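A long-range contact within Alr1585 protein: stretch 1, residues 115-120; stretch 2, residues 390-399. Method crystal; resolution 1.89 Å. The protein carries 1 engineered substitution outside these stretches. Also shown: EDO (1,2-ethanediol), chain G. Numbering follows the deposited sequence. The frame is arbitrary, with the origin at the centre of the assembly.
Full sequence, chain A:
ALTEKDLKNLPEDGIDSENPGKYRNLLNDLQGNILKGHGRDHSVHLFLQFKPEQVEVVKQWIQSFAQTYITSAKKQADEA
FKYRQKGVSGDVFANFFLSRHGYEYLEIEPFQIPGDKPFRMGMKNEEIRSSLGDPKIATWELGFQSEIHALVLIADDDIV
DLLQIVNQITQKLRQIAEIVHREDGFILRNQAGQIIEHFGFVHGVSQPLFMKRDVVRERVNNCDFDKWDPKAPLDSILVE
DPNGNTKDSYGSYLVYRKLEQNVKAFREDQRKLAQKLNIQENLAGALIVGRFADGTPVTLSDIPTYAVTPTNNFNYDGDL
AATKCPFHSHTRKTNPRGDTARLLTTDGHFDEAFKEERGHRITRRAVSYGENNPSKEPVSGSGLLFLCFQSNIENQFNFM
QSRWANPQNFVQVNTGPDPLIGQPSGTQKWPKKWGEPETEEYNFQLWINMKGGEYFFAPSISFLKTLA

Stretch 1 115-120: GDKPFR
Stretch 2 (390-399) QSNIENQFNF

Stretch 1 enters from a turn at Gly-115 (phi/psi -83/-11), passes through Asp-116 (-57/129) and begins a helix at Lys-117 that runs on beyond Arg-120. Stretch 2 leaves an extended Gln-390 (-169/162), bends at Ser-391, and extends again at Asn-392 (-150/104). Residues 393-395 then have helical phi/psi without the regular bonds, and Gln-396 (-116/-101) precedes a helix starting at Phe-397. The register sets Asp-116 CA 6.4 Å from Asn-392 CA and Pro-118 CA 6.3 Å from Glu-394 CA, so both chains advance in the same sense across the contact, which buries 274 Å².

The polar centre is Asp-116, with chi1 t and chi2 -88°. As N-cap, its OD1 accepts from Phe-119 N at 2.9 Å (163°), while OD2 accepts from Ile-393 N at 2.9 Å (152°). A short carboxylate suits this place because its two oxygens can serve free amides on both stretches. One water adds a bridge, donating to Asp-116 OD2 at 2.9 Å and to Ser-391 O at 3.0 Å. Asn-392, chi1 t, steadies the receiving turn: its OD1 accepts from Asn-395 N at 2.9 Å.

The apolar contact centres on Ile-393 (m, t), whose side chain points toward stretch 1. Its CG2 lies 3.7 Å from Pro-118 CB, and its CD1 lies 4.1 Å from Phe-119 CB; the Phe-119 ring (chi1 161°, chi2 80°) leads away. Proline fits the helix's first turn, where its missing N-H costs no helical bond, and its C-gamma-exo ring offers a compact surface. Pro-118 CG sits 3.7 Å from Glu-394 N and 3.7 Å from Asn-398 ND2.

At the exposed margin, Lys-117 (m, t, t, p) brings CD within 4.2 Å of Glu-394 OE1, but its amine end leads away, leaving an aliphatic contact with the carboxylate.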

# COMPACT_ATOMS: atom_id res chain seq x y z
N GLY A 115 -48.97 4.87 4.50
CA GLY A 115 -49.68 5.60 5.53
C GLY A 115 -48.89 6.35 6.58
O GLY A 115 -49.48 7.15 7.32
N ASP A 116 -47.59 6.16 6.66
CA ASP A 116 -46.79 6.79 7.74
C ASP A 116 -46.94 8.29 7.73
O ASP A 116 -46.80 8.93 6.67
CB ASP A 116 -45.32 6.38 7.58
CG ASP A 116 -44.41 7.00 8.62
OD1 ASP A 116 -43.92 8.11 8.38
OD2 ASP A 116 -44.23 6.37 9.67
N LYS A 117 -47.26 8.91 8.88
CA LYS A 117 -47.60 10.36 8.86
C LYS A 117 -46.42 11.28 8.51
O LYS A 117 -46.57 12.19 7.68
CB LYS A 117 -48.29 10.81 10.16
CG LYS A 117 -49.69 10.27 10.38
CD LYS A 117 -50.24 10.82 11.70
CE LYS A 117 -51.74 10.61 11.84
NZ LYS A 117 -52.17 9.27 11.36
N PRO A 118 -45.24 11.07 9.13
CA PRO A 118 -44.13 11.93 8.74
C PRO A 118 -43.82 11.76 7.25
O PRO A 118 -43.55 12.76 6.56
CB PRO A 118 -42.98 11.40 9.61
CG PRO A 118 -43.70 10.96 10.87
CD PRO A 118 -44.98 10.36 10.39
N PHE A 119 -43.84 10.54 6.76
CA PHE A 119 -43.58 10.27 5.32
C PHE A 119 -44.54 11.10 4.46
O PHE A 119 -44.10 11.76 3.52
CB PHE A 119 -43.71 8.77 5.03
CG PHE A 119 -43.92 8.45 3.59
CD1 PHE A 119 -42.85 8.42 2.73
CD2 PHE A 119 -45.19 8.24 3.08
CE1 PHE A 119 -43.04 8.11 1.38
CE2 PHE A 119 -45.39 7.91 1.75
CZ PHE A 119 -44.32 7.87 0.89
N ARG A 120 -45.82 11.11 4.83
CA ARG A 120 -46.82 11.92 4.08
C ARG A 120 -46.62 13.41 4.20
O ARG A 120 -46.79 14.17 3.23
CB ARG A 120 -48.20 11.57 4.51
CG ARG A 120 -48.59 10.18 4.07
CD ARG A 120 -50.04 9.97 4.37
NE ARG A 120 -50.50 8.80 3.68
CZ ARG A 120 -51.74 8.51 3.43
NH1 ARG A 120 -52.70 9.29 3.84
NH2 ARG A 120 -52.00 7.40 2.80
N GLN A 390 -36.99 1.99 9.09
CA GLN A 390 -37.92 1.74 10.18
C GLN A 390 -39.28 1.48 9.59
O GLN A 390 -39.54 1.79 8.41
CB GLN A 390 -38.04 2.92 11.11
CG GLN A 390 -38.37 4.23 10.40
CD GLN A 390 -37.17 5.15 10.31
OE1 GLN A 390 -36.79 5.75 11.30
NE2 GLN A 390 -36.62 5.31 9.12
N SER A 391 -40.16 0.86 10.39
CA SER A 391 -41.53 0.67 9.97
C SER A 391 -42.44 1.87 10.32
O SER A 391 -43.57 1.95 9.82
CB SER A 391 -42.11 -0.59 10.58
OG SER A 391 -42.09 -0.53 11.99
N ASN A 392 -41.97 2.75 11.20
CA ASN A 392 -42.77 3.85 11.71
C ASN A 392 -41.85 5.02 12.06
O ASN A 392 -41.14 4.99 13.08
CB ASN A 392 -43.58 3.41 12.95
CG ASN A 392 -44.54 4.48 13.46
OD1 ASN A 392 -44.24 5.64 13.46
ND2 ASN A 392 -45.66 4.06 13.95
N ILE A 393 -41.85 6.04 11.22
CA ILE A 393 -40.93 7.16 11.40
C ILE A 393 -41.27 7.92 12.66
O ILE A 393 -40.36 8.34 13.41
CB ILE A 393 -40.91 8.13 10.17
CG1 ILE A 393 -40.39 7.38 8.93
CG2 ILE A 393 -40.06 9.35 10.43
CD1 ILE A 393 -40.56 8.16 7.64
N GLU A 394 -42.55 8.12 12.92
CA GLU A 394 -42.96 8.83 14.12
C GLU A 394 -42.43 8.19 15.40
O GLU A 394 -41.96 8.90 16.33
CB GLU A 394 -44.48 8.97 14.18
CG GLU A 394 -45.02 9.71 15.37
CD GLU A 394 -46.54 9.84 15.23
OE1 GLU A 394 -46.98 10.67 14.41
OE2 GLU A 394 -47.28 9.06 15.87
N ASN A 395 -42.46 6.87 15.43
CA ASN A 395 -42.05 6.11 16.60
C ASN A 395 -40.56 5.73 16.64
O ASN A 395 -40.04 5.32 17.68
CB ASN A 395 -42.86 4.84 16.68
CG ASN A 395 -42.72 4.19 18.06
OD1 ASN A 395 -43.04 4.80 19.05
ND2 ASN A 395 -42.23 2.96 18.10
N GLN A 396 -39.85 5.90 15.52
CA GLN A 396 -38.44 5.50 15.43
C GLN A 396 -37.54 6.73 15.21
O GLN A 396 -37.33 7.45 16.17
CB GLN A 396 -38.26 4.31 14.45
CG GLN A 396 -39.01 3.11 15.04
CD GLN A 396 -39.16 1.90 14.13
OE1 GLN A 396 -40.17 1.74 13.44
NE2 GLN A 396 -38.15 1.05 14.12
N PHE A 397 -37.07 7.03 14.01
CA PHE A 397 -36.19 8.19 13.86
C PHE A 397 -36.74 9.47 14.53
O PHE A 397 -35.99 10.16 15.24
CB PHE A 397 -35.81 8.51 12.42
CG PHE A 397 -35.12 9.81 12.29
CD1 PHE A 397 -33.76 9.91 12.57
CD2 PHE A 397 -35.81 10.97 11.98
CE1 PHE A 397 -33.13 11.17 12.55
CE2 PHE A 397 -35.19 12.19 11.95
CZ PHE A 397 -33.84 12.29 12.23
N ASN A 398 -37.96 9.89 14.20
CA ASN A 398 -38.45 11.17 14.73
C ASN A 398 -38.49 11.17 16.26
O ASN A 398 -38.21 12.20 16.90
CB ASN A 398 -39.83 11.54 14.18
CG ASN A 398 -39.78 12.19 12.81
OD1 ASN A 398 -38.79 12.10 12.09
ND2 ASN A 398 -40.87 12.83 12.43
N PHE A 399 -38.90 10.03 16.82
CA PHE A 399 -38.95 9.83 18.27
C PHE A 399 -37.56 9.95 18.89
O PHE A 399 -37.38 10.68 19.85
CB PHE A 399 -39.57 8.47 18.56
CG PHE A 399 -40.02 8.29 19.98
CD1 PHE A 399 -39.11 7.94 20.98
CD2 PHE A 399 -41.37 8.41 20.32
CE1 PHE A 399 -39.53 7.76 22.29
CE2 PHE A 399 -41.79 8.20 21.62
CZ PHE A 399 -40.86 7.91 22.62
C1 EDO G . -42.78 0.24 15.38
O1 EDO G . -42.23 1.57 15.34
C2 EDO G . -42.20 -0.69 16.45
O2 EDO G . -40.78 -0.83 16.46
O HOH W 1 -45.81 3.89 9.83